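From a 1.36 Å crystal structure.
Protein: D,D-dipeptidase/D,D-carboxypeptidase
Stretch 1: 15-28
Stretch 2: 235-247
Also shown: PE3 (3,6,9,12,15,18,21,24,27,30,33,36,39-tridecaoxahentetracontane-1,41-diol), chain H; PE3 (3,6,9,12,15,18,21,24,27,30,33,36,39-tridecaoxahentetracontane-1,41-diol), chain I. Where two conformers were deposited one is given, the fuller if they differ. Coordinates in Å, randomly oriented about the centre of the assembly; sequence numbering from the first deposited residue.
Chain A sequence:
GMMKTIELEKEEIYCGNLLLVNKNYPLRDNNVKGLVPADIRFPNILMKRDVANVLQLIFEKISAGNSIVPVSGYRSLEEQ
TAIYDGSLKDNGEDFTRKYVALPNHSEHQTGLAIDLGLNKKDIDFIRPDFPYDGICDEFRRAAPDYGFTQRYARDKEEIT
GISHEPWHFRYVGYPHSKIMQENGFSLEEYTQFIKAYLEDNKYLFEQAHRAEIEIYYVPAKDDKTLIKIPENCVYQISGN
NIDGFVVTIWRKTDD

Stretch 1 (15-28) CGNLLLVNKNYPLR
Stretch 2 (235-247) YQISGNNIDGFVV

Five hydrogen bonds join the two stretches, and the carboxamide of Asn241 makes two of them. Asn241 lies at phi/psi 79/8 with chi1 -153° (t) and chi2 38°, its CA-to-CB bond toward stretch 1. From there its ND2 donates to Leu20 O at 2.9 Å (N-H...O angle 163°) and to Pro26 O at 3.0 Å (151°). The separation of Tyr25 O from Asn241 ND2, 3.4 Å, has too poor an angle to count as a third bond. The other end of the amide is also satisfied: a water donates to Asn241 OD1 at 2.7 Å and accepts from Arg28 N at 2.8 Å. A second water donates to Pro26 O (2.9 Å) and to Asn241 O (2.8 Å).

Backbone pairing fixes the register. Gly239 N donates to Cys15 O at 2.8 Å (147°), and Leu20 N donates to Asn240 O at 3.0 Å (169°). The CA atoms of Gly16 and Ser238 lie 4.3 Å apart, as do those of Leu19 and Asn240. Stretch 1 has no regular strand; between these anchors it makes a type I beta turn from Gly16 to Leu19, with Asn17 at -68/-21 and Leu18 at -107/20.

Ser238 (chi1 177°, t) fills this turn. Its OG accepts from Leu18 N at 2.9 Å (160°) and donates to Gly239 O within its own stretch at 2.7 Å. Asn17 N, 3.2 Å from Ser238 OG, is poorly angled for a bond and instead donates to a water at 3.0 Å. Gly16, at 128/172, has no room for a side chain: an ideal CB would lie 2.1 Å from Ser238 OG and press against the preceding carbonyl.

Stretch 2 is a hairpin, with Ser238 N to Val246 O at 3.0 Å and Val246 N to Ser238 O at 2.8 Å. Asn240 (-103/3, chi1 66°, p) braces its loop, its OD1 accepting from Ile242 N and Asp243 N, each at 2.9 Å, and from Gly244 N at 3.2 Å.

Apolar packing completes the contact. Leu18 (chi1 -73°, m; chi2 162°, t) places CD1 3.6 Å from Val246 CG1, while Leu19 CD2 reaches Asn241 CB at 3.7 Å. Ile242 (chi1 -51°, m; chi2 174°, t) sets CD1 over one face of the Tyr25 ring, 3.6 Å from its centroid and 14° off the normal, a CH-pi geometry; the same CD1 lies 3.8 Å from Leu20 CD2. Tyr25 takes chi1 -52° (m) and chi2 -64°.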

ATOM      1  N   CYS A  15      10.572  -5.875  -4.041  1.00 16.92           N
ATOM      2  CA  CYS A  15      10.670  -4.506  -3.529  1.00 18.48           C
ATOM      3  C   CYS A  15       9.729  -3.553  -4.264  1.00 17.74           C
ATOM      4  O   CYS A  15       9.462  -3.747  -5.445  1.00 16.48           O
ATOM      5  CB  CYS A  15      12.102  -3.983  -3.685  1.00 27.38           C
ATOM      6  SG  CYS A  15      13.380  -4.985  -2.888  1.00 41.08           S
ATOM      7  N   GLY A  16       9.236  -2.520  -3.578  1.00 16.40           N
ATOM      8  CA  GLY A  16       8.493  -1.455  -4.247  1.00 16.56           C
ATOM      9  C   GLY A  16       7.127  -1.109  -3.668  1.00 12.14           C
ATOM     10  O   GLY A  16       6.604  -1.820  -2.795  1.00 13.61           O
ATOM     11  N   ASN A  17       6.541  -0.028  -4.181  1.00 13.59           N
ATOM     12  CA  ASN A  17       5.253   0.465  -3.679  1.00 13.45           C
ATOM     13  C   ASN A  17       4.073  -0.448  -3.965  1.00 11.45           C
ATOM     14  O   ASN A  17       3.027  -0.337  -3.318  1.00 10.83           O
ATOM     15  CB  ASN A  17       4.891   1.827  -4.281  1.00 14.27           C
ATOM     16  CG  ASN A  17       5.757   2.957  -3.778  1.00 25.37           C
ATOM     17  OD1 ASN A  17       6.418   2.848  -2.748  1.00 18.90           O
ATOM     18  ND2 ASN A  17       5.726   4.077  -4.497  1.00 19.95           N
ATOM     19  N   LEU A  18       4.217  -1.320  -4.964  1.00 11.70           N
ATOM     20  CA  LEU A  18       3.089  -2.130  -5.422  1.00 10.88           C
ATOM     21  C   LEU A  18       3.159  -3.604  -5.032  1.00 12.43           C
ATOM     22  O   LEU A  18       2.463  -4.437  -5.616  1.00 13.00           O
ATOM     23  CB  LEU A  18       2.900  -1.981  -6.933  1.00 11.67           C
ATOM     24  CG  LEU A  18       2.322  -0.631  -7.359  1.00 13.95           C
ATOM     25  CD1 LEU A  18       2.556  -0.366  -8.834  1.00 15.55           C
ATOM     26  CD2 LEU A  18       0.826  -0.630  -7.061  1.00 14.08           C
ATOM     27  N   LEU A  19       3.962  -3.936  -4.023  1.00  9.29           N
ATOM     28  CA  LEU A  19       4.014  -5.316  -3.568  1.00 10.03           C
ATOM     29  C   LEU A  19       2.647  -5.809  -3.143  1.00  9.98           C
ATOM     30  O   LEU A  19       1.977  -5.178  -2.313  1.00 11.18           O
ATOM     31  CB  LEU A  19       4.946  -5.458  -2.360  1.00 11.97           C
ATOM     32  CG  LEU A  19       6.400  -5.078  -2.601  1.00 11.09           C
ATOM     33  CD1 LEU A  19       7.166  -5.180  -1.296  1.00 14.92           C
ATOM     34  CD2 LEU A  19       7.041  -5.958  -3.690  1.00 13.54           C
ATOM     35  N   LEU A  20       2.246  -6.964  -3.656  1.00  9.95           N
ATOM     36  CA  LEU A  20       1.076  -7.641  -3.121  1.00  9.64           C
ATOM     37  C   LEU A  20       1.516  -8.604  -2.024  1.00  8.73           C
ATOM     38  O   LEU A  20       2.166  -9.619  -2.302  1.00 11.00           O
ATOM     39  CB  LEU A  20       0.345  -8.400  -4.226  1.00 10.42           C
ATOM     40  CG  LEU A  20      -0.882  -9.188  -3.757  1.00 10.58           C
ATOM     41  CD1 LEU A  20      -1.914  -8.268  -3.102  1.00 13.96           C
ATOM     42  CD2 LEU A  20      -1.512  -9.916  -4.913  1.00 11.54           C
ATOM     43  N   VAL A  21       1.189  -8.275  -0.774  1.00  9.62           N
ATOM     44  CA  VAL A  21       1.587  -9.073   0.383  1.00  9.47           C
ATOM     45  C   VAL A  21       0.319  -9.607   1.027  1.00  9.31           C
ATOM     46  O   VAL A  21      -0.539  -8.830   1.458  1.00 10.29           O
ATOM     47  CB  VAL A  21       2.350  -8.228   1.418  1.00 10.14           C
ATOM     48  CG1 VAL A  21       2.751  -9.078   2.625  1.00 10.55           C
ATOM     49  CG2 VAL A  21       3.585  -7.606   0.777  1.00 13.25           C
ATOM     50  N   ASN A  22       0.155 -10.921   1.018  1.00  8.86           N
ATOM     51  CA  ASN A  22      -1.048 -11.538   1.576  1.00  8.47           C
ATOM     52  C   ASN A  22      -0.732 -12.984   1.949  1.00 10.83           C
ATOM     53  O   ASN A  22       0.445 -13.380   1.953  1.00 10.29           O
ATOM     54  CB  ASN A  22      -2.260 -11.372   0.634  1.00  9.36           C
ATOM     55  CG  ASN A  22      -2.132 -12.155  -0.662  1.00 10.69           C
ATOM     56  OD1 ASN A  22      -1.315 -13.071  -0.779  1.00 10.84           O
ATOM     57  ND2 ASN A  22      -2.959 -11.811  -1.633  1.00 10.68           N
ATOM     58  N   LYS A  23      -1.747 -13.783   2.264  1.00 10.41           N
ATOM     59  CA  LYS A  23      -1.505 -15.159   2.686  0.52 11.48           C
ATOM     60  C   LYS A  23      -0.752 -15.947   1.616  1.00 12.08           C
ATOM     61  O   LYS A  23       0.104 -16.771   1.932  1.00 13.63           O
ATOM     62  CB  LYS A  23      -2.813 -15.873   3.033  0.52 13.74           C
ATOM     63  CG  LYS A  23      -2.614 -17.289   3.549  0.52 22.43           C
ATOM     64  CD  LYS A  23      -3.944 -17.992   3.776  0.52 34.13           C
ATOM     65  CE  LYS A  23      -3.735 -19.406   4.299  0.52 33.51           C
ATOM     66  NZ  LYS A  23      -5.004 -20.188   4.299  0.52 32.24           N
ATOM     67  N   ASN A  24      -1.057 -15.672   0.355  1.00 11.59           N
ATOM     68  CA  ASN A  24      -0.427 -16.363  -0.769  1.00 13.32           C
ATOM     69  C   ASN A  24       1.000 -15.907  -1.032  1.00 12.31           C
ATOM     70  O   ASN A  24       1.829 -16.694  -1.486  1.00 15.63           O
ATOM     71  CB  ASN A  24      -1.246 -16.163  -2.043  1.00 12.29           C
ATOM     72  CG  ASN A  24      -2.611 -16.800  -1.968  1.00 14.96           C
ATOM     73  OD1 ASN A  24      -3.587 -16.269  -2.514  1.00 17.99           O
ATOM     74  ND2 ASN A  24      -2.695 -17.936  -1.307  1.00 15.69           N
ATOM     75  N   TYR A  25       1.277 -14.634  -0.762  1.00 10.57           N
ATOM     76  CA  TYR A  25       2.513 -14.013  -1.217  1.00 11.34           C
ATOM     77  C   TYR A  25       3.209 -13.308  -0.064  1.00 10.80           C
ATOM     78  O   TYR A  25       2.876 -12.168   0.263  1.00 10.56           O
ATOM     79  CB  TYR A  25       2.216 -13.016  -2.341  1.00 10.46           C
ATOM     80  CG  TYR A  25       1.399 -13.601  -3.475  1.00 11.09           C
ATOM     81  CD1 TYR A  25       1.900 -14.629  -4.262  1.00 12.22           C
ATOM     82  CD2 TYR A  25       0.126 -13.124  -3.751  1.00 10.85           C
ATOM     83  CE1 TYR A  25       1.149 -15.169  -5.299  1.00 13.36           C
ATOM     84  CE2 TYR A  25      -0.631 -13.658  -4.783  1.00 13.53           C
ATOM     85  CZ  TYR A  25      -0.118 -14.684  -5.537  1.00 11.44           C
ATOM     86  OH  TYR A  25      -0.853 -15.213  -6.580  1.00 14.49           O
ATOM     87  N   PRO A  26       4.200 -13.972   0.532  1.00 10.43           N
ATOM     88  CA  PRO A  26       4.844 -13.392   1.718  1.00 10.93           C
ATOM     89  C   PRO A  26       5.812 -12.259   1.378  1.00 11.70           C
ATOM     90  O   PRO A  26       6.226 -12.083   0.229  1.00 11.21           O
ATOM     91  CB  PRO A  26       5.616 -14.578   2.295  1.00 12.90           C
ATOM     92  CG  PRO A  26       5.996 -15.382   1.083  1.00 14.99           C
ATOM     93  CD  PRO A  26       4.763 -15.293   0.192  1.00 12.90           C
ATOM     94  N   LEU A  27       6.153 -11.475   2.391  1.00 12.63           N
ATOM     95  CA  LEU A  27       7.259 -10.529   2.294  1.00 12.67           C
ATOM     96  C   LEU A  27       8.545 -11.337   2.212  1.00 18.55           C
ATOM     97  O   LEU A  27       8.752 -12.265   3.006  1.00 21.29           O
ATOM     98  CB  LEU A  27       7.264  -9.622   3.532  1.00 17.66           C
ATOM     99  CG  LEU A  27       8.193  -8.405   3.569  1.00 19.68           C
ATOM    100  CD1 LEU A  27       7.805  -7.373   2.519  1.00 21.88           C
ATOM    101  CD2 LEU A  27       8.147  -7.775   4.946  1.00 38.73           C
ATOM    102  N   ARG A  28       9.407 -11.023   1.247  1.00 14.27           N
ATOM    103  CA  ARG A  28      10.650 -11.766   1.102  1.00 20.18           C
ATOM    104  C   ARG A  28      11.884 -10.930   1.405  1.00 32.96           C
ATOM    105  O   ARG A  28      12.947 -11.468   1.721  1.00 44.98           O
ATOM    106  CB  ARG A  28      10.744 -12.397  -0.284  1.00 20.72           C
ATOM    107  CG  ARG A  28       9.622 -13.376  -0.534  1.00 22.75           C
ATOM    108  CD  ARG A  28       9.871 -14.209  -1.760  1.00 23.13           C
ATOM    109  NE  ARG A  28       8.721 -15.047  -2.076  1.00 33.62           N
ATOM    110  CZ  ARG A  28       8.476 -16.224  -1.508  1.00 35.09           C
ATOM    111  NH1 ARG A  28       9.300 -16.701  -0.582  1.00 44.55           N
ATOM    112  NH2 ARG A  28       7.402 -16.922  -1.860  1.00 36.90           N
ATOM    113  N   TYR A 235       9.913   8.623 -13.793  1.00 34.93           N
ATOM    114  CA  TYR A 235       9.368   7.270 -13.802  1.00 25.98           C
ATOM    115  C   TYR A 235       9.537   6.564 -12.466  1.00 26.70           C
ATOM    116  O   TYR A 235      10.392   6.934 -11.658  1.00 33.10           O
ATOM    117  CB  TYR A 235      10.030   6.432 -14.894  1.00 30.93           C
ATOM    118  CG  TYR A 235      11.450   6.029 -14.582  1.00 35.49           C
ATOM    119  CD1 TYR A 235      11.735   4.781 -14.035  1.00 35.47           C
ATOM    120  CD2 TYR A 235      12.507   6.894 -14.833  1.00 44.59           C
ATOM    121  CE1 TYR A 235      13.029   4.410 -13.752  1.00 37.40           C
ATOM    122  CE2 TYR A 235      13.803   6.530 -14.554  1.00 47.71           C
ATOM    123  CZ  TYR A 235      14.057   5.288 -14.013  1.00 35.74           C
ATOM    124  OH  TYR A 235      15.354   4.928 -13.735  1.00 53.08           O
ATOM    125  N   GLN A 236       8.723   5.535 -12.264  1.00 22.49           N
ATOM    126  CA  GLN A 236       8.828   4.661 -11.104  1.00 19.22           C
ATOM    127  C   GLN A 236       8.754   3.223 -11.572  1.00 19.55           C
ATOM    128  O   GLN A 236       8.093   2.920 -12.570  1.00 23.39           O
ATOM    129  CB  GLN A 236       7.665   4.886 -10.145  1.00 22.18           C
ATOM    130  CG  GLN A 236       7.619   6.243  -9.484  1.00 28.13           C
ATOM    131  CD  GLN A 236       6.231   6.560  -8.968  1.00 41.11           C
ATOM    132  OE1 GLN A 236       5.307   6.790  -9.751  1.00 39.10           O
ATOM    133  NE2 GLN A 236       6.070   6.558  -7.649  1.00 44.25           N
ATOM    134  N   ILE A 237       9.440   2.344 -10.854  1.00 17.81           N
ATOM    135  CA  ILE A 237       9.329   0.911 -11.072  1.00 16.90           C
ATOM    136  C   ILE A 237       9.109   0.221  -9.735  1.00 19.36           C
ATOM    137  O   ILE A 237       9.767   0.548  -8.742  1.00 22.83           O
ATOM    138  CB  ILE A 237      10.600   0.333 -11.737  1.00 22.92           C
ATOM    139  CG1 ILE A 237      10.878   1.047 -13.060  1.00 22.11           C
ATOM    140  CG2 ILE A 237      10.446  -1.175 -11.954  1.00 21.12           C
ATOM    141  CD1 ILE A 237      12.168   0.622 -13.736  1.00 26.76           C
ATOM    142  N   SER A 238       8.175  -0.721  -9.700  1.00 13.78           N
ATOM    143  CA  SER A 238       7.975  -1.531  -8.501  1.00 13.46           C
ATOM    144  C   SER A 238       7.870  -2.995  -8.887  1.00 16.30           C
ATOM    145  O   SER A 238       7.349  -3.322  -9.951  1.00 14.93           O
ATOM    146  CB  SER A 238       6.676  -1.131  -7.794  1.00 14.06           C
ATOM    147  OG  SER A 238       6.451  -1.968  -6.664  1.00 13.02           O
ATOM    148  N   GLY A 239       8.335  -3.880  -8.020  1.00 13.97           N
ATOM    149  CA  GLY A 239       7.942  -5.273  -8.125  1.00 13.37           C
ATOM    150  C   GLY A 239       6.487  -5.440  -7.697  1.00 12.10           C
ATOM    151  O   GLY A 239       5.922  -4.583  -6.977  1.00 12.66           O
ATOM    152  N   ASN A 240       5.871  -6.551  -8.094  1.00 11.93           N
ATOM    153  CA  ASN A 240       4.528  -6.852  -7.604  1.00 11.28           C
ATOM    154  C   ASN A 240       4.506  -7.927  -6.516  1.00 12.36           C
ATOM    155  O   ASN A 240       3.435  -8.326  -6.043  1.00 12.12           O
ATOM    156  CB  ASN A 240       3.555  -7.186  -8.737  1.00 13.68           C
ATOM    157  CG  ASN A 240       3.895  -8.482  -9.467  1.00 13.66           C
ATOM    158  OD1 ASN A 240       4.802  -9.236  -9.083  1.00 13.64           O
ATOM    159  ND2 ASN A 240       3.155  -8.748 -10.540  1.00 14.27           N
ATOM    160  N   ASN A 241       5.701  -8.379  -6.139  1.00 12.39           N
ATOM    161  CA  ASN A 241       5.917  -9.385  -5.091  1.00 11.63           C
ATOM    162  C   ASN A 241       5.658 -10.814  -5.548  1.00 13.26           C
ATOM    163  O   ASN A 241       5.683 -11.749  -4.744  1.00 14.79           O
ATOM    164  CB  ASN A 241       5.099  -9.092  -3.815  1.00 11.64           C
ATOM    165  CG  ASN A 241       5.751  -9.654  -2.574  1.00 12.38           C
ATOM    166  OD1 ASN A 241       6.978  -9.639  -2.440  1.00 15.13           O
ATOM    167  ND2 ASN A 241       4.931 -10.163  -1.647  1.00 12.45           N
ATOM    168  N   ILE A 242       5.433 -10.988  -6.848  1.00 13.60           N
ATOM    169  CA  ILE A 242       5.025 -12.293  -7.356  1.00 14.38           C
ATOM    170  C   ILE A 242       5.834 -12.738  -8.573  1.00 17.17           C
ATOM    171  O   ILE A 242       6.489 -13.780  -8.557  1.00 18.22           O
ATOM    172  CB  ILE A 242       3.528 -12.300  -7.756  1.00 15.88           C
ATOM    173  CG1 ILE A 242       2.648 -11.761  -6.629  1.00 17.22           C
ATOM    174  CG2 ILE A 242       3.090 -13.704  -8.170  1.00 17.34           C
ATOM    175  CD1 ILE A 242       1.183 -11.625  -7.033  1.00 22.55           C
ATOM    176  N   ASP A 243       5.791 -11.942  -9.635  1.00 15.34           N
ATOM    177  CA  ASP A 243       6.280 -12.438 -10.906  1.00 16.15           C
ATOM    178  C   ASP A 243       6.809 -11.378 -11.849  1.00 17.26           C
ATOM    179  O   ASP A 243       7.200 -11.712 -12.953  1.00 19.00           O
ATOM    180  CB  ASP A 243       5.179 -13.259 -11.603  1.00 19.87           C
ATOM    181  CG  ASP A 243       3.864 -12.486 -11.746  1.00 17.42           C
ATOM    182  OD1 ASP A 243       3.907 -11.248 -11.895  1.00 17.41           O
ATOM    183  OD2 ASP A 243       2.788 -13.128 -11.727  1.00 22.97           O
ATOM    184  N   GLY A 244       6.824 -10.114 -11.450  1.00 16.61           N
ATOM    185  CA  GLY A 244       7.258  -9.086 -12.380  1.00 17.80           C
ATOM    186  C   GLY A 244       7.205  -7.675 -11.831  1.00 13.78           C
ATOM    187  O   GLY A 244       7.143  -7.443 -10.604  1.00 14.08           O
ATOM    188  N   PHE A 245       7.217  -6.725 -12.760  1.00 16.15           N
ATOM    189  CA  PHE A 245       7.386  -5.327 -12.435  1.00 17.30           C
ATOM    190  C   PHE A 245       6.255  -4.495 -13.015  1.00 14.36           C
ATOM    191  O   PHE A 245       5.709  -4.817 -14.080  1.00 15.60           O
ATOM    192  CB  PHE A 245       8.731  -4.821 -12.972  1.00 17.15           C
ATOM    193  CG  PHE A 245       9.924  -5.577 -12.453  1.00 17.50           C
ATOM    194  CD1 PHE A 245      10.454  -5.285 -11.197  1.00 19.19           C
ATOM    195  CD2 PHE A 245      10.507  -6.585 -13.205  1.00 20.50           C
ATOM    196  CE1 PHE A 245      11.555  -5.978 -10.716  1.00 17.87           C
ATOM    197  CE2 PHE A 245      11.608  -7.287 -12.726  1.00 21.17           C
ATOM    198  CZ  PHE A 245      12.134  -6.981 -11.477  1.00 21.87           C
ATOM    199  N   VAL A 246       5.915  -3.421 -12.312  1.00 16.12           N
ATOM    200  CA  VAL A 246       4.999  -2.415 -12.820  1.00 13.57           C
ATOM    201  C   VAL A 246       5.771  -1.115 -13.011  1.00 15.34           C
ATOM    202  O   VAL A 246       6.431  -0.623 -12.081  1.00 15.84           O
ATOM    203  CB  VAL A 246       3.822  -2.197 -11.865  1.00 14.12           C
ATOM    204  CG1 VAL A 246       2.913  -1.088 -12.385  1.00 16.88           C
ATOM    205  CG2 VAL A 246       3.044  -3.487 -11.720  1.00 18.56           C
ATOM    206  N   VAL A 247       5.688  -0.568 -14.216  1.00 14.93           N
ATOM    207  CA  VAL A 247       6.412   0.637 -14.589  1.00 16.90           C
ATOM    208  C   VAL A 247       5.426   1.787 -14.762  1.00 16.97           C
ATOM    209  O   VAL A 247       4.413   1.643 -15.463  1.00 18.82           O
ATOM    210  CB  VAL A 247       7.193   0.427 -15.913  1.00 18.17           C
ATOM    211  CG1 VAL A 247       7.961   1.681 -16.289  1.00 19.67           C
ATOM    212  CG2 VAL A 247       8.125  -0.774 -15.780  1.00 22.17           C
TER
HETATM  213  O43 PE3 H 307      -6.566 -18.195  -2.560  1.00 46.13           O
HETATM  214  C42 PE3 H 307      -6.654 -16.887  -1.989  1.00 46.88           C
HETATM  215  C41 PE3 H 307      -7.419 -16.884  -0.653  1.00 47.06           C
HETATM  216  O40 PE3 H 307      -7.410 -15.514  -0.182  1.00 47.71           O
HETATM  217  C39 PE3 H 307      -6.010 -15.250  -0.105  1.00 46.01           C
HETATM  218  C38 PE3 H 307      -5.491 -13.912   0.296  1.00 44.59           C
HETATM  219  O37 PE3 H 307      -4.085 -14.161   0.199  1.00 42.89           O
HETATM  220  O43 PE3 I 308       6.573  13.296  -9.850  1.00 53.41           O
HETATM  221  C42 PE3 I 308       5.816  12.238  -9.251  1.00 53.02           C
HETATM  222  C41 PE3 I 308       6.722  11.343  -8.396  1.00 52.98           C
HETATM  223  O40 PE3 I 308       7.770  10.742  -9.190  1.00 53.24           O
HETATM  224  C39 PE3 I 308       8.593   9.900  -8.349  1.00 53.10           C
HETATM  225  C38 PE3 I 308       9.735   9.221  -9.112  1.00 53.02           C
HETATM  226  O37 PE3 I 308      10.625  10.183  -9.704  1.00 53.43           O
HETATM  227  O   HOH W   1       7.874   1.682  -6.233  1.00 23.02           O
HETATM  228  O   HOH W   2       6.006 -13.250  -2.408  1.00 15.19           O
HETATM  229  O   HOH W   3       8.719  -8.954  -0.510  1.00 15.69           O